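Local coordinates for protein sgbp-b (Bacteroides uniformis, PDB 7K44) that probably binds xyloglucan at the cell surface, as a surface glycan-binding protein of a xyloglucan utilization locus in a human gut bacterium, at residues P126-V131 and A199-F204; T140-L145 and F178-A183; Q147-I152 and L190-M195; T278-L283 and I336-L341. All coordinates share one frame; numbering follows the deposited sequence. Where two conformers were deposited one is given.

Contact 1 of 4, residues P126-V131 and A199-F204; sequences PSISKV and AEVPGF
Ile128 and Val201 meet with their side chains crossed at about a right angle, each pointing its CB at the opposing segment. Their closest atoms are Ile128 CG2 and Val201 CG2, 3.6 Å apart, and Ile128 CD1 lies 3.8 Å from the same Val201 methyl. With chi1 at -67°, Ile128 sets CG1 anti to its carbonyl carbon, which carries CD1 back to Ala199, whose CB is 3.8 Å away. One isoleucine thus spans two successive inward residues of 199-201. The strands 127-131 and 199-201 run at 36° to each other with axes 6.0 Å apart at closest approach, and no main-chain bond links them, the contact being made mostly by apolar side chains. They are edge strands of the two four-stranded antiparallel sheets of an IPT/TIG domain, an immunoglobulin-like sandwich, and the contact brings the two sheets together along one margin. Cutting Ile128 back to alanine is likely to open a gap beside Ala199 CB and Val201 CG2, which would lose the methyls that now lie against them. Val131 CG2 extends the apolar strip, 4.3 Å from Val201 CG2. Where the strands come nearest, Ala199 CB sits 3.4 Å from Pro126 O and 3.7 Å from Ser127 CA.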
loop_
_atom_site.group_PDB
_atom_site.type_symbol
_atom_site.label_atom_id
_atom_site.label_comp_id
_atom_site.label_asym_id
_atom_site.label_seq_id
_atom_site.Cartn_x
_atom_site.Cartn_y
_atom_site.Cartn_z
ATOM N N PRO A 126 6.758 5.989 -14.269
ATOM C CA PRO A 126 6.562 5.457 -12.920
ATOM C C PRO A 126 5.892 4.095 -12.986
ATOM O O PRO A 126 5.266 3.719 -13.979
ATOM C CB PRO A 126 5.635 6.489 -12.271
ATOM C CG PRO A 126 4.784 6.987 -13.429
ATOM C CD PRO A 126 5.716 6.956 -14.646
ATOM N N SER A 127 6.035 3.346 -11.901
ATOM C CA SER A 127 5.371 2.060 -11.777
ATOM C C SER A 127 4.902 1.909 -10.343
ATOM O O SER A 127 5.462 2.513 -9.425
ATOM C CB SER A 127 6.291 0.895 -12.159
ATOM O OG SER A 127 7.541 0.983 -11.498
ATOM N N ILE A 128 3.849 1.116 -10.163
ATOM C CA ILE A 128 3.281 0.835 -8.849
ATOM C C ILE A 128 3.374 -0.661 -8.593
ATOM O O ILE A 128 2.910 -1.467 -9.407
ATOM C CB ILE A 128 1.822 1.301 -8.762
ATOM C CG1 ILE A 128 1.757 2.820 -8.842
ATOM C CG2 ILE A 128 1.198 0.791 -7.459
ATOM C CD1 ILE A 128 0.384 3.362 -9.233
ATOM N N SER A 129 3.977 -1.036 -7.465
ATOM C CA SER A 129 4.050 -2.443 -7.101
ATOM C C SER A 129 3.088 -2.838 -5.988
ATOM O O SER A 129 2.651 -3.989 -5.953
ATOM C CB SER A 129 5.476 -2.840 -6.709
ATOM O OG SER A 129 5.927 -2.097 -5.594
ATOM N N LYS A 130 2.748 -1.926 -5.080
ATOM C CA LYS A 130 1.876 -2.260 -3.962
ATOM C C LYS A 130 1.121 -1.011 -3.524
ATOM O O LYS A 130 1.643 0.101 -3.597
ATOM C CB LYS A 130 2.699 -2.808 -2.789
ATOM C CG LYS A 130 2.728 -4.324 -2.708
ATOM C CD LYS A 130 2.882 -4.794 -1.268
ATOM C CE LYS A 130 4.232 -4.410 -0.700
ATOM N NZ LYS A 130 4.534 -5.190 0.535
ATOM N N VAL A 131 -0.120 -1.205 -3.053
ATOM C CA VAL A 131 -0.938 -0.123 -2.514
ATOM C C VAL A 131 -1.476 -0.580 -1.163
ATOM O O VAL A 131 -1.800 -1.760 -0.974
ATOM C CB VAL A 131 -2.094 0.287 -3.455
ATOM C CG1 VAL A 131 -2.754 1.561 -2.963
ATOM C CG2 VAL A 131 -1.601 0.471 -4.870
ATOM N N ALA A 199 1.463 5.439 -14.245
ATOM C CA ALA A 199 1.303 4.090 -13.727
ATOM C C ALA A 199 -0.141 3.929 -13.296
ATOM O O ALA A 199 -0.711 4.831 -12.676
ATOM C CB ALA A 199 2.210 3.859 -12.518
ATOM N N GLU A 200 -0.730 2.784 -13.634
ATOM C CA GLU A 200 -2.142 2.539 -13.383
ATOM C C GLU A 200 -2.325 1.234 -12.620
ATOM O O GLU A 200 -1.644 0.240 -12.892
ATOM C CB GLU A 200 -2.930 2.470 -14.702
ATOM C CG GLU A 200 -3.131 3.820 -15.373
ATOM C CD GLU A 200 -3.791 3.713 -16.741
ATOM O OE1 GLU A 200 -4.688 2.857 -16.914
ATOM O OE2 GLU A 200 -3.407 4.490 -17.645
ATOM N N VAL A 201 -3.249 1.250 -11.664
ATOM C CA VAL A 201 -3.684 0.055 -10.942
ATOM C C VAL A 201 -5.169 -0.135 -11.222
ATOM O O VAL A 201 -5.999 0.615 -10.683
ATOM C CB VAL A 201 -3.448 0.181 -9.426
ATOM C CG1 VAL A 201 -3.979 -1.061 -8.701
ATOM C CG2 VAL A 201 -1.973 0.388 -9.128
ATOM N N PRO A 202 -5.556 -1.106 -12.043
ATOM C CA PRO A 202 -6.982 -1.353 -12.278
ATOM C C PRO A 202 -7.609 -2.072 -11.088
ATOM O O PRO A 202 -6.924 -2.607 -10.216
ATOM C CB PRO A 202 -6.974 -2.259 -13.506
ATOM C CG PRO A 202 -5.684 -3.018 -13.377
ATOM C CD PRO A 202 -4.698 -2.066 -12.758
ATOM N N GLY A 203 -8.939 -2.085 -11.071
ATOM C CA GLY A 203 -9.642 -2.744 -9.986
ATOM C C GLY A 203 -9.694 -1.955 -8.700
ATOM O O GLY A 203 -10.115 -2.496 -7.671
ATOM N N PHE A 204 -9.287 -0.692 -8.727
ATOM C CA PHE A 204 -9.266 0.127 -7.526
ATOM C C PHE A 204 -10.682 0.540 -7.119
ATOM O O PHE A 204 -11.569 0.738 -7.955
ATOM C CB PHE A 204 -8.401 1.366 -7.790
ATOM C CG PHE A 204 -8.111 2.169 -6.565
ATOM C CD1 PHE A 204 -7.207 1.713 -5.620
ATOM C CD2 PHE A 204 -8.725 3.391 -6.373
ATOM C CE1 PHE A 204 -6.947 2.464 -4.481
ATOM C CE2 PHE A 204 -8.475 4.140 -5.244
ATOM C CZ PHE A 204 -7.579 3.681 -4.304
#

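Contact 2 of 4, residues T140-L145 and F178-A183; sequences TTVTVL and FTMPRA
Thr141 and Thr179 form an antiparallel non-hydrogen-bonded pair, with Val142 and Phe178 the hydrogen-bonded pair beside it. Val142 N donates to Phe178 O at 2.8 Å with an N-H...O angle of 172°, and Phe178 N returns the bond to Val142 O at 3.0 Å, bent to 154°. The pairing runs on past the end of strand 175-179, where Met180 N reaches Thr140 O at 2.9 Å. On the face carrying Val142 and Phe178, the two side chains lie side by side and point the same way. Phe178 CG stands between its backbone N and carbonyl carbon (chi1 64°), which lays the ring beside Val142; Val142 CB is 3.8 Å from the ring centroid, over one face, in a CH-pi contact. Val144 CG2 comes instead to the ring edge, 3.9 Å from Phe178 CE2, while Val142 CG2 meets Met180 CB. A serine at Phe178 would probably cost Val142 its aromatic cover and leave Val144 CG2 without the ring edge. On the other face, a water lies near both Thr141 OG1 and Thr179 OG1, though its approach to the second is doubtfully short. Within the IPT/TIG domain these are the two central strands of a four-stranded sheet: strand 127-131 flanks 141-147, placing Val131 against Val142, and Ile155 and Met157 of strand 152-157 in the facing sheet pack on Phe178.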
loop_
_atom_site.group_PDB
_atom_site.type_symbol
_atom_site.label_atom_id
_atom_site.label_comp_id
_atom_site.label_asym_id
_atom_site.label_seq_id
_atom_site.Cartn_x
_atom_site.Cartn_y
_atom_site.Cartn_z
ATOM N N THR A 140 -8.096 9.115 5.341
ATOM C CA THR A 140 -6.991 8.326 5.859
ATOM C C THR A 140 -5.777 8.479 4.944
ATOM O O THR A 140 -5.867 9.015 3.836
ATOM C CB THR A 140 -7.372 6.847 6.017
ATOM O OG1 THR A 140 -7.595 6.245 4.726
ATOM C CG2 THR A 140 -8.630 6.710 6.873
ATOM N N THR A 141 -4.637 7.990 5.417
ATOM C CA THR A 141 -3.394 8.070 4.664
ATOM C C THR A 141 -3.185 6.785 3.875
ATOM O O THR A 141 -3.227 5.687 4.436
ATOM C CB THR A 141 -2.214 8.316 5.602
ATOM O OG1 THR A 141 -2.430 9.545 6.304
ATOM C CG2 THR A 141 -0.915 8.417 4.815
ATOM N N VAL A 142 -2.969 6.927 2.570
ATOM C CA VAL A 142 -2.733 5.809 1.672
ATOM C C VAL A 142 -1.242 5.788 1.374
ATOM O O VAL A 142 -0.632 6.847 1.209
ATOM C CB VAL A 142 -3.526 6.023 0.368
ATOM C CG1 VAL A 142 -3.378 4.819 -0.540
ATOM C CG2 VAL A 142 -4.992 6.334 0.654
ATOM N N THR A 143 -0.650 4.605 1.338
ATOM C CA THR A 143 0.757 4.441 0.997
ATOM C C THR A 143 0.866 3.653 -0.298
ATOM O O THR A 143 0.136 2.679 -0.506
ATOM C CB THR A 143 1.507 3.718 2.121
ATOM O OG1 THR A 143 1.334 4.449 3.339
ATOM C CG2 THR A 143 3.002 3.648 1.817
ATOM N N VAL A 144 1.772 4.083 -1.185
ATOM C CA VAL A 144 1.991 3.408 -2.462
ATOM C C VAL A 144 3.477 3.113 -2.593
ATOM O O VAL A 144 4.304 3.990 -2.323
ATOM C CB VAL A 144 1.515 4.274 -3.649
ATOM C CG1 VAL A 144 1.666 3.511 -4.965
ATOM C CG2 VAL A 144 0.066 4.706 -3.457
ATOM N N LEU A 145 3.813 1.883 -2.975
ATOM C CA LEU A 145 5.186 1.495 -3.283
ATOM C C LEU A 145 5.340 1.367 -4.790
ATOM O O LEU A 145 4.435 0.889 -5.479
ATOM C CB LEU A 145 5.548 0.143 -2.663
ATOM C CG LEU A 145 5.442 -0.018 -1.149
ATOM C CD1 LEU A 145 6.134 -1.292 -0.711
ATOM C CD2 LEU A 145 6.054 1.169 -0.465
ATOM N N PHE A 178 -0.398 9.784 0.566
ATOM C CA PHE A 178 -1.331 10.868 0.298
ATOM C C PHE A 178 -2.577 10.658 1.144
ATOM O O PHE A 178 -2.803 9.577 1.694
ATOM C CB PHE A 178 -1.687 10.988 -1.196
ATOM C CG PHE A 178 -2.428 9.795 -1.762
ATOM C CD1 PHE A 178 -3.814 9.747 -1.733
ATOM C CD2 PHE A 178 -1.736 8.737 -2.355
ATOM C CE1 PHE A 178 -4.508 8.654 -2.259
ATOM C CE2 PHE A 178 -2.421 7.644 -2.896
ATOM C CZ PHE A 178 -3.813 7.607 -2.844
ATOM N N THR A 179 -3.386 11.707 1.248
ATOM C CA THR A 179 -4.663 11.620 1.939
ATOM C C THR A 179 -5.742 11.213 0.948
ATOM O O THR A 179 -5.872 11.814 -0.125
ATOM C CB THR A 179 -5.021 12.957 2.585
ATOM O OG1 THR A 179 -3.994 13.309 3.522
ATOM C CG2 THR A 179 -6.381 12.864 3.292
ATOM N N MET A 180 -6.500 10.195 1.301
ATOM C CA MET A 180 -7.538 9.722 0.412
ATOM C C MET A 180 -8.610 10.795 0.269
ATOM O O MET A 180 -9.151 11.267 1.280
ATOM C CB MET A 180 -8.153 8.445 0.982
ATOM C CG MET A 180 -9.321 7.910 0.186
ATOM S SD MET A 180 -8.770 7.276 -1.408
ATOM C CE MET A 180 -10.373 7.006 -2.148
ATOM N N PRO A 181 -8.943 11.202 -0.949
ATOM C CA PRO A 181 -9.999 12.204 -1.138
ATOM C C PRO A 181 -11.388 11.589 -1.055
ATOM O O PRO A 181 -11.541 10.434 -0.642
ATOM C CB PRO A 181 -9.715 12.729 -2.549
ATOM C CG PRO A 181 -9.108 11.557 -3.255
ATOM C CD PRO A 181 -8.299 10.820 -2.221
ATOM N N ARG A 182 -12.407 12.358 -1.443
ATOM C CA ARG A 182 -13.757 11.825 -1.561
ATOM C C ARG A 182 -13.746 10.564 -2.414
ATOM O O ARG A 182 -13.033 10.483 -3.415
ATOM C CB ARG A 182 -14.657 12.867 -2.224
ATOM C CG ARG A 182 -16.136 12.561 -2.115
ATOM C CD ARG A 182 -16.948 13.840 -2.173
ATOM N NE ARG A 182 -17.308 14.177 -3.547
ATOM C CZ ARG A 182 -16.652 15.056 -4.299
ATOM N NH1 ARG A 182 -15.592 15.691 -3.810
ATOM N NH2 ARG A 182 -17.053 15.301 -5.541
ATOM N N ALA A 183 -14.553 9.592 -2.009
ATOM C CA ALA A 183 -14.524 8.274 -2.622
ATOM C C ALA A 183 -14.937 8.341 -4.092
ATOM O O ALA A 183 -15.844 9.099 -4.454
ATOM C CB ALA A 183 -15.485 7.345 -1.879
HETATM O O HOH W 1 -2.120 11.944 4.502
#

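Contact 3 of 4, residues Q147-I152 and L190-M195; sequences QNFMDI and LAITTM
Thr194 is wrapped by the turn 148-151, its CB 3.2 Å from Met150 O and its CA 3.2 Å from Asp151 O, the latter a CA-H...O contact. Asp151 O also accepts the backbone hydrogen bond of Met195 N, at 3.0 Å and 148° at the hydrogen, with the donor tilted 17° from the carbonyl plane. A water joins Asn148 O to Thr194 OG1, donating to the first and accepting from the second, 2.8 Å from each. The backbone here makes a single antiparallel, non-hydrogen-bonded pair of Ile152 with Thr194, whose side chains diverge. The loop 148-151 carries the chain from one sheet of the immunoglobulin-like sandwich of the IPT/TIG domain to the other: it leaves strand 141-147 and enters strand 152-157, alongside 188-194. Towards the interior, Phe149 and Ile192 cross at about a right angle, Ile192 CD1 lying 4.0 Å from Phe149 CE1. Leu176, on strand 175-179 of the sheet facing Ile192, touches both of them and Ile152 as well. Further out, Thr194 OG1 stands between its backbone N and carbonyl carbon (chi1 66°), where, besides donating to the water, it accepts from Gly196 N in the turn toward strand 197-204.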
loop_
_atom_site.group_PDB
_atom_site.type_symbol
_atom_site.label_atom_id
_atom_site.label_comp_id
_atom_site.label_asym_id
_atom_site.label_seq_id
_atom_site.Cartn_x
_atom_site.Cartn_y
_atom_site.Cartn_z
ATOM N N GLN A 147 8.252 2.687 -8.315
ATOM C CA GLN A 147 9.537 3.217 -8.758
ATOM C C GLN A 147 9.296 4.460 -9.592
ATOM O O GLN A 147 8.267 4.585 -10.263
ATOM C CB GLN A 147 10.320 2.199 -9.603
ATOM C CG GLN A 147 10.689 0.910 -8.874
ATOM C CD GLN A 147 11.698 1.133 -7.761
ATOM O OE1 GLN A 147 12.462 2.093 -7.786
ATOM N NE2 GLN A 147 11.707 0.236 -6.783
ATOM N N ASN A 148 10.267 5.378 -9.548
ATOM C CA ASN A 148 10.294 6.549 -10.428
ATOM C C ASN A 148 9.134 7.515 -10.183
ATOM O O ASN A 148 8.485 7.995 -11.117
ATOM C CB ASN A 148 10.427 6.142 -11.892
ATOM C CG ASN A 148 11.704 5.391 -12.137
ATOM O OD1 ASN A 148 12.789 5.933 -11.932
ATOM N ND2 ASN A 148 11.591 4.127 -12.510
ATOM N N PHE A 149 8.900 7.827 -8.906
ATOM C CA PHE A 149 7.866 8.765 -8.482
ATOM C C PHE A 149 8.321 10.234 -8.511
ATOM O O PHE A 149 7.688 11.090 -7.885
ATOM C CB PHE A 149 7.370 8.407 -7.073
ATOM C CG PHE A 149 6.577 7.119 -6.989
ATOM C CD1 PHE A 149 5.961 6.568 -8.101
ATOM C CD2 PHE A 149 6.445 6.469 -5.767
ATOM C CE1 PHE A 149 5.230 5.389 -8.000
ATOM C CE2 PHE A 149 5.709 5.293 -5.651
ATOM C CZ PHE A 149 5.100 4.750 -6.767
ATOM N N MET A 150 9.399 10.547 -9.216
ATOM C CA MET A 150 9.875 11.918 -9.317
ATOM C C MET A 150 8.938 12.755 -10.183
ATOM O O MET A 150 8.324 12.260 -11.129
ATOM C CB MET A 150 11.236 11.896 -10.004
ATOM C CG MET A 150 11.195 11.017 -11.261
ATOM S SD MET A 150 12.700 10.146 -11.673
ATOM C CE MET A 150 12.812 8.977 -10.336
ATOM N N ASP A 151 8.842 14.046 -9.861
ATOM C CA ASP A 151 8.109 15.021 -10.673
ATOM C C ASP A 151 6.649 14.609 -10.864
ATOM O O ASP A 151 6.149 14.471 -11.983
ATOM C CB ASP A 151 8.803 15.275 -12.015
ATOM C CG ASP A 151 10.235 15.718 -11.850
ATOM O OD1 ASP A 151 10.507 16.528 -10.938
ATOM O OD2 ASP A 151 11.088 15.248 -12.626
ATOM N N ILE A 152 5.965 14.432 -9.738
ATOM C CA ILE A 152 4.570 14.014 -9.773
ATOM C C ILE A 152 3.702 15.130 -10.332
ATOM O O ILE A 152 3.832 16.303 -9.945
ATOM C CB ILE A 152 4.097 13.587 -8.378
ATOM C CG1 ILE A 152 4.697 12.236 -8.017
ATOM C CG2 ILE A 152 2.566 13.511 -8.325
ATOM C CD1 ILE A 152 4.307 11.763 -6.659
ATOM N N LEU A 190 -6.506 3.468 -10.114
ATOM C CA LEU A 190 -5.610 4.389 -9.433
ATOM C C LEU A 190 -4.459 4.702 -10.377
ATOM O O LEU A 190 -3.849 3.792 -10.939
ATOM C CB LEU A 190 -5.064 3.723 -8.173
ATOM C CG LEU A 190 -3.926 4.449 -7.456
ATOM C CD1 LEU A 190 -4.428 5.755 -6.874
ATOM C CD2 LEU A 190 -3.308 3.550 -6.374
ATOM N N ALA A 191 -4.172 5.986 -10.569
ATOM C CA ALA A 191 -3.150 6.391 -11.529
ATOM C C ALA A 191 -2.245 7.429 -10.893
ATOM O O ALA A 191 -2.729 8.422 -10.339
ATOM C CB ALA A 191 -3.787 6.963 -12.796
ATOM N N ILE A 192 -0.940 7.197 -10.970
ATOM C CA ILE A 192 0.059 8.188 -10.596
ATOM C C ILE A 192 0.717 8.663 -11.882
ATOM O O ILE A 192 1.272 7.856 -12.637
ATOM C CB ILE A 192 1.109 7.616 -9.638
ATOM C CG1 ILE A 192 0.465 7.174 -8.322
ATOM C CG2 ILE A 192 2.200 8.661 -9.387
ATOM C CD1 ILE A 192 1.454 6.469 -7.399
ATOM N N THR A 193 0.634 9.956 -12.145
ATOM C CA THR A 193 1.199 10.543 -13.349
ATOM C C THR A 193 2.362 11.434 -12.951
ATOM O O THR A 193 2.222 12.290 -12.069
ATOM C CB THR A 193 0.147 11.348 -14.110
ATOM O OG1 THR A 193 -0.892 10.474 -14.566
ATOM C CG2 THR A 193 0.773 12.034 -15.323
ATOM N N THR A 194 3.504 11.222 -13.587
ATOM C CA THR A 194 4.673 12.068 -13.432
ATOM C C THR A 194 4.994 12.678 -14.789
ATOM O O THR A 194 4.376 12.348 -15.805
ATOM C CB THR A 194 5.870 11.249 -12.950
ATOM O OG1 THR A 194 6.239 10.315 -13.967
ATOM C CG2 THR A 194 5.551 10.478 -11.676
ATOM N N MET A 195 6.003 13.551 -14.806
ATOM C CA MET A 195 6.499 14.060 -16.081
ATOM C C MET A 195 7.019 12.944 -16.980
ATOM O O MET A 195 7.084 13.125 -18.201
ATOM C CB MET A 195 7.563 15.134 -15.842
ATOM C CG MET A 195 7.006 16.392 -15.194
ATOM S SD MET A 195 5.759 17.189 -16.213
ATOM C CE MET A 195 6.766 17.834 -17.552
HETATM O O HOH W 2 8.601 8.851 -13.776
#

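Contact 4 of 4, residues T278-L283 and I336-L341; sequences TPTSEL and IPLSEL
Leu338 overlaps Leu283 side by side, the two chains pointing the same way. The branch that touches is Leu338 CD2, 3.9 Å from Leu283 CB and 4.0 Å from Leu283 CD1. Turning CG of Leu338 anti to its backbone N (chi1 -164°) swings CG and its two methyls into this overlap, while Leu338 CB lies 3.4 Å from Leu283 O. That same carbonyl receives Leu338 N at 2.9 Å; the bond is straight at the hydrogen, 170°, although the donor is tilted 34° from the carbonyl plane. Each segment carries one short 3-10 turn, 280-282 and 338-340, at an end of the neighbouring antiparallel strands 283-291 and 331-337 in the xyloglucan-binding domain. A water joins the turns, donating to Thr280 O at 2.9 Å and accepting from Ser339 N at 3.0 Å. On the outer side Ser339 CB approaches Ser281 CA, whereas Thr280 OG1 is engaged elsewhere, with the carbonyl of Glu344. On the buried side, Leu338 continues onto Leu305 and Val382. The chemistry is therefore layered: a buried leucine pair faces the domain interior, and toward the surface one direct backbone bond and one water bridge link the main chains, the water standing where Thr280 O and Ser339 N are 3.7 Å apart.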
loop_
_atom_site.group_PDB
_atom_site.type_symbol
_atom_site.label_atom_id
_atom_site.label_comp_id
_atom_site.label_asym_id
_atom_site.label_seq_id
_atom_site.Cartn_x
_atom_site.Cartn_y
_atom_site.Cartn_z
ATOM N N THR A 278 -16.286 -17.482 -12.307
ATOM C CA THR A 278 -14.966 -17.244 -11.736
ATOM C C THR A 278 -14.613 -18.336 -10.728
ATOM O O THR A 278 -15.409 -18.622 -9.818
ATOM C CB THR A 278 -14.918 -15.876 -11.044
ATOM O OG1 THR A 278 -15.281 -14.853 -11.974
ATOM C CG2 THR A 278 -13.523 -15.596 -10.502
ATOM N N PRO A 279 -13.441 -18.958 -10.842
ATOM C CA PRO A 279 -13.006 -19.918 -9.816
ATOM C C PRO A 279 -12.884 -19.253 -8.453
ATOM O O PRO A 279 -12.320 -18.163 -8.320
ATOM C CB PRO A 279 -11.632 -20.380 -10.324
ATOM C CG PRO A 279 -11.645 -20.077 -11.785
ATOM C CD PRO A 279 -12.477 -18.846 -11.946
ATOM N N THR A 280 -13.384 -19.949 -7.427
ATOM C CA THR A 280 -13.234 -19.441 -6.068
ATOM C C THR A 280 -11.774 -19.414 -5.639
ATOM O O THR A 280 -11.404 -18.607 -4.778
ATOM C CB THR A 280 -14.108 -20.223 -5.075
ATOM O OG1 THR A 280 -13.773 -21.612 -5.110
ATOM C CG2 THR A 280 -15.596 -20.059 -5.404
ATOM N N SER A 281 -10.931 -20.250 -6.254
ATOM C CA SER A 281 -9.495 -20.205 -5.999
ATOM C C SER A 281 -8.862 -18.883 -6.412
ATOM O O SER A 281 -7.737 -18.596 -5.998
ATOM C CB SER A 281 -8.810 -21.334 -6.784
ATOM O OG SER A 281 -8.920 -21.083 -8.176
ATOM N N GLU A 282 -9.539 -18.083 -7.237
ATOM C CA GLU A 282 -9.007 -16.811 -7.699
ATOM C C GLU A 282 -9.591 -15.623 -6.942
ATOM O O GLU A 282 -9.314 -14.476 -7.300
ATOM C CB GLU A 282 -9.226 -16.663 -9.207
ATOM C CG GLU A 282 -8.559 -17.798 -10.004
ATOM C CD GLU A 282 -8.810 -17.734 -11.508
ATOM O OE1 GLU A 282 -9.553 -16.842 -11.971
ATOM O OE2 GLU A 282 -8.251 -18.588 -12.231
ATOM N N LEU A 283 -10.374 -15.871 -5.895
ATOM C CA LEU A 283 -11.101 -14.805 -5.220
ATOM C C LEU A 283 -10.693 -14.723 -3.756
ATOM O O LEU A 283 -10.240 -15.700 -3.160
ATOM C CB LEU A 283 -12.610 -15.060 -5.294
ATOM C CG LEU A 283 -13.237 -14.964 -6.687
ATOM C CD1 LEU A 283 -14.675 -15.494 -6.659
ATOM C CD2 LEU A 283 -13.179 -13.552 -7.232
ATOM N N ILE A 336 -8.645 -12.730 2.854
ATOM C CA ILE A 336 -8.649 -14.165 3.138
ATOM C C ILE A 336 -9.056 -14.899 1.868
ATOM O O ILE A 336 -10.094 -14.568 1.277
ATOM C CB ILE A 336 -9.614 -14.492 4.286
ATOM C CG1 ILE A 336 -9.148 -13.800 5.569
ATOM C CG2 ILE A 336 -9.738 -16.009 4.471
ATOM C CD1 ILE A 336 -9.874 -14.240 6.777
ATOM N N PRO A 337 -8.288 -15.880 1.399
ATOM C CA PRO A 337 -8.665 -16.561 0.158
ATOM C C PRO A 337 -10.028 -17.211 0.312
ATOM O O PRO A 337 -10.304 -17.886 1.307
ATOM C CB PRO A 337 -7.557 -17.609 -0.020
ATOM C CG PRO A 337 -6.382 -17.053 0.753
ATOM C CD PRO A 337 -7.020 -16.386 1.951
ATOM N N LEU A 338 -10.884 -17.005 -0.689
ATOM C CA LEU A 338 -12.235 -17.547 -0.612
ATOM C C LEU A 338 -12.220 -19.067 -0.599
ATOM O O LEU A 338 -13.118 -19.695 -0.016
ATOM C CB LEU A 338 -13.091 -17.008 -1.758
ATOM C CG LEU A 338 -14.604 -17.155 -1.618
ATOM C CD1 LEU A 338 -15.113 -16.394 -0.382
ATOM C CD2 LEU A 338 -15.275 -16.662 -2.883
ATOM N N SER A 339 -11.209 -19.678 -1.223
ATOM C CA SER A 339 -11.103 -21.132 -1.178
ATOM C C SER A 339 -10.802 -21.665 0.220
ATOM O O SER A 339 -10.939 -22.873 0.434
ATOM C CB SER A 339 -10.075 -21.633 -2.205
ATOM O OG SER A 339 -8.772 -21.189 -1.884
ATOM N N GLU A 340 -10.396 -20.809 1.170
ATOM C CA GLU A 340 -10.254 -21.228 2.561
ATOM C C GLU A 340 -11.572 -21.152 3.319
ATOM O O GLU A 340 -11.622 -21.537 4.492
ATOM C CB GLU A 340 -9.220 -20.366 3.294
ATOM C CG GLU A 340 -7.773 -20.503 2.812
ATOM C CD GLU A 340 -7.088 -21.793 3.257
ATOM O OE1 GLU A 340 -7.710 -22.612 3.965
ATOM O OE2 GLU A 340 -5.900 -21.968 2.907
ATOM N N LEU A 341 -12.624 -20.649 2.679
ATOM C CA LEU A 341 -13.893 -20.409 3.344
ATOM C C LEU A 341 -15.072 -21.119 2.709
ATOM O O LEU A 341 -16.124 -21.226 3.352
ATOM C CB LEU A 341 -14.219 -18.909 3.356
ATOM C CG LEU A 341 -13.309 -18.027 4.188
ATOM C CD1 LEU A 341 -13.508 -16.557 3.806
ATOM C CD2 LEU A 341 -13.627 -18.270 5.649
HETATM O O HOH W 3 -9.181 -18.452 -2.988
#

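Contacts 1, 2 and 3 belong to one IPT/TIG sandwich, whereas contact 4 lies in the xyloglucan-binding domain, its centre about 22 Å from that of contact 1. Contact 2 is the most buried and bonds strands within one sheet; contact 1, partly buried, joins the two sheets mainly by apolar side chains, without a main-chain bond, and contact 3 combines apolar packing with a backbone bond where the chain changes sheets. They share an interior: Val144 of contact 2 meets Ile128 of contact 1 and Ile192 of contact 3. Contact 4 is partly buried, its leucines inside and its serines outermost. Contacts 3 and 4, on opposite sides of the chain's centre, both pair a single backbone bond with a bridging water.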